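Side-chain contacts in DNA ligase (Alteromonas mediterranea, PDB 6GDR), which probably seals breaks in the DNA backbone as a small ATP-dependent ligase of the Lig E type: residues Asp23-Ile26 with Ala27-Trp30; Arg203-Lys206 with Leu207-Val210. All coordinates share one frame; numbering follows the deposited sequence.

In the fold
Both contacts belong to the nucleotide-binding part of the ligase and reach the same mixed sheet, where strand 189-194 lies between strands 29-34 and 207-210. Contact 1 is the turn leading into strand 29-34, contact 2 the turn leading into strand 207-210, and their centres are about 11 Å apart. The phenol oxygen Tyr29 OH comes within 2.8 Å of Asp205 O, a probable hydrogen bond joining the two turns, and Ile24 CD1 packs on Ile208 CD1 at 3.7 Å. Contact 2 supplies Lys209 to the AMP pocket and the backbone N-H of Arg203 to the bound DNA; the Tyr29 side chain stays about 11 Å from AMP.

Contact 1 (Asp23-Ile26 with Ala27-Trp30); sequences DINI and AEYW
The Tyr29 ring meets two backbone carbonyl oxygens at its edge and close to its plane: Asn25 O, 3.3 Å from Tyr29 CD1, and Ile26 O, somewhat farther off. Ile24 approaches the same ring obliquely near the hydroxyl end, its CB 4.0 Å from Tyr29 CE1, while the CG2 branch touches the phenol oxygen, Ile24 CG2 to Tyr29 OH 3.5 Å, and the two side chains cross at about a right angle. The strongest polar partner of that oxygen is the carbonyl of Asp205, and His194 packs edge-to-face with the ring. The Asn25 amide and the Glu28 carboxylate are turned 71° apart, and Asn25 ND2 makes only a weak hydrogen bond to Glu28 OE2; Glu28 OE1 is held by His194.

The backbone between them forms a short 3-10 turn that delivers the chain into strand 29-34. Its carbonyls take N-H groups three residues on: Glu28 N donates to Asn25 O at 3.0 Å, and Tyr29 N to Ile26 O at 2.9 Å. With CG anti to the backbone N (chi1 177°), the Asn25 side chain folds forward over the start of the turn, where OD1 accepts from Ala27 N at 3.2 Å, an Asx turn. This donor sits well above the amide plane, 64° out of it. A water lies 2.7 Å from Ile26 O and 2.6 Å from Tyr29 O, bridging the two carbonyl oxygens. The Ile26 side chain leaves the turn for helix 172-184, where it packs on Val172 and Leu175.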
ATOM      1  N   ASP D  23       4.461  17.334  14.543  1.00 94.14           N
ATOM      2  CA  ASP D  23       3.919  18.652  14.229  1.00114.53           C
ATOM      3  C   ASP D  23       2.444  18.617  13.840  1.00120.32           C
ATOM      4  O   ASP D  23       1.709  19.562  14.144  1.00116.39           O
ATOM      5  CB  ASP D  23       4.742  19.296  13.109  1.00113.71           C
ATOM      6  CG  ASP D  23       4.416  20.766  12.913  1.00113.41           C
ATOM      7  OD1 ASP D  23       4.259  21.483  13.926  1.00130.39           O
ATOM      8  OD2 ASP D  23       4.334  21.210  11.748  1.00109.06           O
ATOM      9  N   ILE D  24       1.988  17.559  13.169  1.00108.74           N
ATOM     10  CA  ILE D  24       0.587  17.511  12.769  1.00105.38           C
ATOM     11  C   ILE D  24      -0.297  17.299  13.993  1.00 93.31           C
ATOM     12  O   ILE D  24       0.114  16.701  14.998  1.00109.71           O
ATOM     13  CB  ILE D  24       0.334  16.412  11.720  1.00 95.69           C
ATOM     14  CG1 ILE D  24       0.649  15.030  12.304  1.00 83.99           C
ATOM     15  CG2 ILE D  24       1.132  16.692  10.446  1.00121.17           C
ATOM     16  CD1 ILE D  24       0.396  13.883  11.352  1.00 83.50           C
ATOM     17  N   ASN D  25      -1.528  17.803  13.910  1.00 93.46           N
ATOM     18  CA  ASN D  25      -2.557  17.556  14.915  1.00 81.81           C
ATOM     19  C   ASN D  25      -3.471  16.461  14.383  1.00 71.39           C
ATOM     20  O   ASN D  25      -4.245  16.688  13.446  1.00 64.58           O
ATOM     21  CB  ASN D  25      -3.340  18.831  15.224  1.00 75.21           C
ATOM     22  CG  ASN D  25      -4.463  18.599  16.219  1.00 90.20           C
ATOM     23  OD1 ASN D  25      -4.542  17.543  16.847  1.00 94.99           O
ATOM     24  ND2 ASN D  25      -5.336  19.588  16.370  1.00 86.22           N
ATOM     25  N   ILE D  26      -3.385  15.272  14.987  1.00 60.74           N
ATOM     26  CA  ILE D  26      -4.107  14.116  14.463  1.00 71.19           C
ATOM     27  C   ILE D  26      -5.608  14.359  14.473  1.00 73.61           C
ATOM     28  O   ILE D  26      -6.338  13.813  13.635  1.00 57.85           O
ATOM     29  CB  ILE D  26      -3.739  12.846  15.259  1.00 68.28           C
ATOM     30  CG1 ILE D  26      -2.234  12.588  15.157  1.00 66.23           C
ATOM     31  CG2 ILE D  26      -4.545  11.644  14.745  1.00 65.43           C
ATOM     32  CD1 ILE D  26      -1.772  11.314  15.824  1.00 91.20           C
ATOM     33  N   ALA D  27      -6.099  15.175  15.409  1.00 70.68           N
ATOM     34  CA  ALA D  27      -7.534  15.412  15.510  1.00 67.76           C
ATOM     35  C   ALA D  27      -8.120  15.991  14.228  1.00 67.14           C
ATOM     36  O   ALA D  27      -9.339  15.923  14.034  1.00 61.41           O
ATOM     37  CB  ALA D  27      -7.829  16.346  16.683  1.00 83.64           C
ATOM     38  N   GLU D  28      -7.289  16.553  13.354  1.00 54.10           N
ATOM     39  CA  GLU D  28      -7.749  17.139  12.102  1.00 59.32           C
ATOM     40  C   GLU D  28      -7.792  16.133  10.956  1.00 60.20           C
ATOM     41  O   GLU D  28      -8.025  16.529   9.810  1.00 56.44           O
ATOM     42  CB  GLU D  28      -6.849  18.315  11.712  1.00 67.17           C
ATOM     43  CG  GLU D  28      -6.627  19.330  12.822  1.00 72.19           C
ATOM     44  CD  GLU D  28      -5.694  20.450  12.407  1.00 80.99           C
ATOM     45  OE1 GLU D  28      -5.383  20.552  11.202  1.00 72.29           O
ATOM     46  OE2 GLU D  28      -5.267  21.226  13.288  1.00 89.86           O
ATOM     47  N   TYR D  29      -7.577  14.850  11.237  1.00 57.38           N
ATOM     48  CA  TYR D  29      -7.489  13.825  10.208  1.00 61.98           C
ATOM     49  C   TYR D  29      -8.539  12.746  10.432  1.00 52.70           C
ATOM     50  O   TYR D  29      -8.871  12.402  11.570  1.00 56.38           O
ATOM     51  CB  TYR D  29      -6.105  13.165  10.193  1.00 51.38           C
ATOM     52  CG  TYR D  29      -4.976  14.076   9.782  1.00 65.40           C
ATOM     53  CD1 TYR D  29      -4.406  14.962  10.686  1.00 58.73           C
ATOM     54  CD2 TYR D  29      -4.465  14.037   8.492  1.00 55.16           C
ATOM     55  CE1 TYR D  29      -3.366  15.793  10.313  1.00 66.15           C
ATOM     56  CE2 TYR D  29      -3.428  14.862   8.110  1.00 69.11           C
ATOM     57  CZ  TYR D  29      -2.879  15.738   9.024  1.00 56.80           C
ATOM     58  OH  TYR D  29      -1.845  16.563   8.646  1.00 63.25           O
ATOM     59  N   TRP D  30      -9.055  12.213   9.328  1.00 48.26           N
ATOM     60  CA  TRP D  30      -9.778  10.951   9.362  1.00 52.21           C
ATOM     61  C   TRP D  30      -8.770   9.810   9.312  1.00 56.74           C
ATOM     62  O   TRP D  30      -7.913   9.768   8.425  1.00 42.82           O
ATOM     63  CB  TRP D  30     -10.750  10.838   8.187  1.00 60.12           C
ATOM     64  CG  TRP D  30     -12.059  11.540   8.386  1.00 59.59           C
ATOM     65  CD1 TRP D  30     -12.576  12.540   7.615  1.00 63.19           C
ATOM     66  CD2 TRP D  30     -13.023  11.290   9.416  1.00 53.28           C
ATOM     67  NE1 TRP D  30     -13.798  12.930   8.102  1.00 66.32           N
ATOM     68  CE2 TRP D  30     -14.097  12.178   9.208  1.00 63.07           C
ATOM     69  CE3 TRP D  30     -13.082  10.402  10.495  1.00 60.72           C
ATOM     70  CZ2 TRP D  30     -15.215  12.206  10.038  1.00 58.03           C
ATOM     71  CZ3 TRP D  30     -14.193  10.430  11.319  1.00 67.61           C
ATOM     72  CH2 TRP D  30     -15.244  11.326  11.085  1.00 59.11           C
TER
HETATM   73  O   HOH W   1      -8.204  11.871  14.001  1.00 46.63           O

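Contact 2 (Arg203-Lys206 with Leu207-Val210); sequences RSDK and LIKV. Unlike the reference sequence in segment 207-210: Ile208 (reference Leu). With AMP (adenosine monophosphate), chain G; nucleotides of chain A.
Ser204 to Leu207 form a type I beta turn, closed by a weak hydrogen bond from Leu207 N to Ser204 O at 3.5 Å, after which the chain runs directly into strand 207-210. Across this turn the CD1 methyl of Ile208 packs tightly on the Asp205 backbone, 3.1 Å from Asp205 O, with chi2 of Ile208 skewed from a staggered position (145°). The two side chains meet at a slant, with Asp205 OD1 touching the same methyl more loosely. Ser204 OG accepts from Lys206 N at 3.3 Å, an ST turn, and its placement between the backbone N and carbonyl carbon (chi1 71°) brings it over the turn. The Lys206 chain bends at its last torsion, and NZ also donates to this hydroxyl oxygen, which is thus gripped from the backbone and the side chain of one residue.

Lys209 bends at chi3 (-51°), and its NZ grips the AMP phosphate, donating to O2P at 2.6 Å. Arg203 NH2 comes within 4.4 Å of Lys209 NZ, which lies at the edge of the guanidinium near its plane; the region is lined by phosphates, Arg203 packing on one of the DNA. The main-chain Arg203 N, just before the turn, donates to OP2 of DA6 of chain A at 2.8 Å, while the strand contributes Lys209 to the AMP pocket, with Lys34, Leu35, Arg50 and Glu73 also bonded to AMP. Strand 207-210 pairs in parallel with strand 15-16 and antiparallel with strand 189-194, where Leu207 packs on Met191 and His193, and Ile208 and Val210 pack on Leu192.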
ATOM      1  N   ARG D 203       2.336  14.520  -2.990  1.00 59.84           N
ATOM      2  CA  ARG D 203       2.445  14.223  -1.569  1.00 57.55           C
ATOM      3  C   ARG D 203       2.371  15.506  -0.754  1.00 49.82           C
ATOM      4  O   ARG D 203       2.890  16.548  -1.164  1.00 63.33           O
ATOM      5  CB  ARG D 203       3.756  13.491  -1.270  1.00 57.71           C
ATOM      6  CG  ARG D 203       3.770  12.039  -1.723  1.00 74.45           C
ATOM      7  CD  ARG D 203       5.151  11.418  -1.582  1.00 79.27           C
ATOM      8  NE  ARG D 203       5.110   9.961  -1.704  1.00 80.22           N
ATOM      9  CZ  ARG D 203       5.234   9.285  -2.844  0.41 69.07           C
ATOM     10  NH1 ARG D 203       5.414   9.921  -3.993  1.00 72.83           N
ATOM     11  NH2 ARG D 203       5.179   7.960  -2.831  0.90 79.16           N
ATOM     12  N   SER D 204       1.717  15.422   0.399  1.00 56.34           N
ATOM     13  CA  SER D 204       1.622  16.535   1.338  1.00 59.00           C
ATOM     14  C   SER D 204       1.103  15.976   2.656  1.00 55.30           C
ATOM     15  O   SER D 204       0.801  14.783   2.769  1.00 63.47           O
ATOM     16  CB  SER D 204       0.716  17.649   0.809  1.00 58.53           C
ATOM     17  OG  SER D 204      -0.646  17.253   0.825  1.00 46.31           O
ATOM     18  N   ASP D 205       1.002  16.848   3.659  1.00 63.24           N
ATOM     19  CA  ASP D 205       0.472  16.444   4.956  1.00 58.19           C
ATOM     20  C   ASP D 205      -1.030  16.200   4.931  1.00 59.38           C
ATOM     21  O   ASP D 205      -1.584  15.788   5.956  1.00 54.59           O
ATOM     22  CB  ASP D 205       0.804  17.503   6.010  1.00 62.28           C
ATOM     23  CG  ASP D 205       2.259  17.468   6.433  1.00 69.63           C
ATOM     24  OD1 ASP D 205       2.822  16.359   6.544  1.00 67.31           O
ATOM     25  OD2 ASP D 205       2.840  18.551   6.656  1.00 86.76           O
ATOM     26  N   LYS D 206      -1.699  16.436   3.801  1.00 48.10           N
ATOM     27  CA  LYS D 206      -3.135  16.196   3.718  1.00 66.97           C
ATOM     28  C   LYS D 206      -3.468  14.709   3.699  1.00 63.49           C
ATOM     29  O   LYS D 206      -4.587  14.336   4.068  1.00 55.89           O
ATOM     30  CB  LYS D 206      -3.707  16.869   2.470  1.00 62.33           C
ATOM     31  CG  LYS D 206      -3.270  18.318   2.281  1.00 78.02           C
ATOM     32  CD  LYS D 206      -3.905  18.939   1.044  1.00 93.64           C
ATOM     33  CE  LYS D 206      -3.130  20.156   0.566  1.00 95.20           C
ATOM     34  NZ  LYS D 206      -1.864  19.776  -0.117  1.00 88.04           N
ATOM     35  N   LEU D 207      -2.530  13.859   3.279  1.00 51.64           N
ATOM     36  CA  LEU D 207      -2.752  12.418   3.199  1.00 49.03           C
ATOM     37  C   LEU D 207      -1.460  11.724   3.606  1.00 56.15           C
ATOM     38  O   LEU D 207      -0.505  11.682   2.823  1.00 51.47           O
ATOM     39  CB  LEU D 207      -3.179  12.000   1.792  1.00 52.87           C
ATOM     40  CG  LEU D 207      -3.365  10.501   1.543  1.00 55.48           C
ATOM     41  CD1 LEU D 207      -4.435   9.924   2.456  1.00 61.18           C
ATOM     42  CD2 LEU D 207      -3.714  10.250   0.085  1.00 61.81           C
ATOM     43  N   ILE D 208      -1.433  11.168   4.816  1.00 50.62           N
ATOM     44  CA  ILE D 208      -0.211  10.633   5.402  1.00 42.54           C
ATOM     45  C   ILE D 208      -0.326   9.120   5.528  1.00 52.79           C
ATOM     46  O   ILE D 208      -1.417   8.561   5.689  1.00 61.67           O
ATOM     47  CB  ILE D 208       0.084  11.296   6.765  1.00 59.63           C
ATOM     48  CG1 ILE D 208       0.493  12.756   6.550  1.00 50.03           C
ATOM     49  CG2 ILE D 208       1.190  10.562   7.519  1.00 58.07           C
ATOM     50  CD1 ILE D 208       0.019  13.692   7.633  0.50 57.20           C
ATOM     51  N   LYS D 209       0.828   8.461   5.456  1.00 60.69           N
ATOM     52  CA  LYS D 209       0.940   7.011   5.421  1.00 53.26           C
ATOM     53  C   LYS D 209       1.740   6.557   6.632  1.00 56.77           C
ATOM     54  O   LYS D 209       2.809   7.109   6.915  1.00 53.35           O
ATOM     55  CB  LYS D 209       1.617   6.583   4.117  1.00 56.88           C
ATOM     56  CG  LYS D 209       1.996   5.123   3.983  1.00 68.95           C
ATOM     57  CD  LYS D 209       3.158   4.972   3.005  1.00 69.80           C
ATOM     58  CE  LYS D 209       2.904   5.688   1.671  1.00 76.54           C
ATOM     59  NZ  LYS D 209       4.092   5.646   0.776  1.00 90.39           N
ATOM     60  N   VAL D 210       1.228   5.556   7.345  1.00 52.62           N
ATOM     61  CA  VAL D 210       1.825   5.099   8.595  1.00 52.41           C
ATOM     62  C   VAL D 210       1.993   3.588   8.525  1.00 52.84           C
ATOM     63  O   VAL D 210       1.005   2.856   8.394  1.00 57.47           O
ATOM     64  CB  VAL D 210       0.976   5.492   9.815  1.00 54.26           C
ATOM     65  CG1 VAL D 210       1.791   5.348  11.086  1.00 64.81           C
ATOM     66  CG2 VAL D 210       0.449   6.916   9.671  1.00 65.99           C
TER
HETATM   67  P   AMP G 300       1.796   3.115  -1.043  1.00127.79           P
HETATM   68  O1P AMP G 300       1.041   1.956  -0.435  1.00157.78           O
HETATM   69  O2P AMP G 300       3.062   3.594  -0.371  1.00105.70           O
HETATM   70  O5' AMP G 300       0.783   4.360  -1.156  1.00112.56           O
HETATM   71  C5' AMP G 300      -0.485   4.290  -0.511  1.00 91.44           C
HETATM   72  C4' AMP G 300      -1.433   3.402  -1.315  1.00107.46           C
HETATM   73  O4' AMP G 300      -2.213   2.594  -0.429  1.00100.79           O
HETATM   74  C3' AMP G 300      -2.402   4.165  -2.203  1.00 80.32           C
HETATM   75  O3' AMP G 300      -2.068   3.952  -3.579  1.00 93.16           O
HETATM   76  C2' AMP G 300      -3.776   3.613  -1.878  1.00 82.98           C
HETATM   77  O2' AMP G 300      -4.453   3.170  -3.055  1.00 86.99           O
HETATM   78  C1' AMP G 300      -3.538   2.433  -0.942  1.00 86.77           C
HETATM   79  N9  AMP G 300      -4.487   2.291   0.196  1.00 81.28           N
HETATM   80  C8  AMP G 300      -4.802   1.094   0.729  1.00 80.34           C
HETATM   81  N7  AMP G 300      -5.682   1.228   1.752  1.00 57.43           N
HETATM   82  C5  AMP G 300      -5.947   2.537   1.885  1.00 71.27           C
HETATM   83  C6  AMP G 300      -6.795   3.358   2.777  1.00 62.45           C
HETATM   84  N6  AMP G 300      -7.539   2.775   3.740  1.00 61.51           N
HETATM   85  N1  AMP G 300      -6.798   4.695   2.597  1.00 62.83           N
HETATM   86  C2  AMP G 300      -6.057   5.281   1.639  1.00 66.49           C
HETATM   87  N3  AMP G 300      -5.263   4.591   0.797  1.00 57.58           N
HETATM   88  C4  AMP G 300      -5.164   3.240   0.859  1.00 75.53           C
ATOM     89  P    DA A   6       4.247  17.024  -5.238  1.00 51.30           P
ATOM     90  OP1  DA A   6       2.945  17.491  -5.762  1.00 63.16           O
ATOM     91  OP2  DA A   6       4.341  15.756  -4.477  1.00 49.41           O
ATOM     92  O5'  DA A   6       5.282  16.938  -6.447  1.00 50.07           O
ATOM     93  C5'  DA A   6       5.746  18.130  -7.066  1.00 57.72           C
ATOM     94  C4'  DA A   6       6.812  17.813  -8.090  1.00 45.99           C
ATOM     95  O4'  DA A   6       8.097  17.657  -7.418  1.00 46.35           O
ATOM     96  C3'  DA A   6       6.569  16.519  -8.865  1.00 58.10           C
ATOM     97  O3'  DA A   6       6.792  16.717 -10.256  1.00 53.95           O
ATOM     98  C2'  DA A   6       7.555  15.540  -8.238  1.00 60.57           C
ATOM     99  C1'  DA A   6       8.699  16.448  -7.823  1.00 59.79           C
ATOM    100  N9   DA A   6       9.505  15.923  -6.722  1.00 57.87           N
ATOM    101  C8   DA A   6       9.052  15.387  -5.548  1.00 56.01           C
ATOM    102  N7   DA A   6      10.007  14.988  -4.743  1.00 50.75           N
ATOM    103  C5   DA A   6      11.170  15.283  -5.434  1.00 51.76           C
ATOM    104  C6   DA A   6      12.532  15.106  -5.119  1.00 48.96           C
ATOM    105  N6   DA A   6      12.958  14.564  -3.976  1.00 52.08           N
ATOM    106  N1   DA A   6      13.441  15.510  -6.030  1.00 45.34           N
ATOM    107  C2   DA A   6      13.010  16.052  -7.175  1.00 51.69           C
ATOM    108  N3   DA A   6      11.759  16.270  -7.582  1.00 53.52           N
ATOM    109  C4   DA A   6      10.879  15.859  -6.657  1.00 48.87           C
ATOM    110  P    DG A   5       5.571  18.341   1.335  1.00 90.33           P
ATOM    111  OP1  DG A   5       4.331  18.915   1.902  1.00 72.50           O
ATOM    112  OP2  DG A   5       6.082  17.040   1.821  1.00 81.61           O
ATOM    113  O5'  DG A   5       5.410  18.231  -0.249  1.00 76.30           O
ATOM    114  C5'  DG A   5       5.318  19.408  -1.036  1.00 68.86           C
ATOM    115  C4'  DG A   5       5.934  19.188  -2.402  1.00 64.79           C
ATOM    116  O4'  DG A   5       7.374  19.110  -2.275  1.00 51.86           O
ATOM    117  C3'  DG A   5       5.494  17.895  -3.096  1.00 57.58           C
ATOM    118  O3'  DG A   5       4.845  18.196  -4.321  1.00 56.94           O
ATOM    119  C2'  DG A   5       6.793  17.102  -3.296  1.00 60.20           C
ATOM    120  C1'  DG A   5       7.865  18.172  -3.198  1.00 55.40           C
ATOM    121  N9   DG A   5       9.165  17.692  -2.733  1.00 53.46           N
ATOM    122  C8   DG A   5       9.419  16.880  -1.653  1.00 53.73           C
ATOM    123  N7   DG A   5      10.687  16.632  -1.476  1.00 46.64           N
ATOM    124  C5   DG A   5      11.314  17.327  -2.503  1.00 46.53           C
ATOM    125  C6   DG A   5      12.688  17.436  -2.825  1.00 47.88           C
ATOM    126  O6   DG A   5      13.655  16.919  -2.249  1.00 52.03           O
ATOM    127  N1   DG A   5      12.890  18.238  -3.947  1.00 52.78           N
ATOM    128  C2   DG A   5      11.892  18.857  -4.661  1.00 57.19           C
ATOM    129  N2   DG A   5      12.278  19.593  -5.712  1.00 57.21           N
ATOM    130  N3   DG A   5      10.605  18.763  -4.367  1.00 51.83           N
ATOM    131  C4   DG A   5      10.390  17.985  -3.282  1.00 49.99           C
TER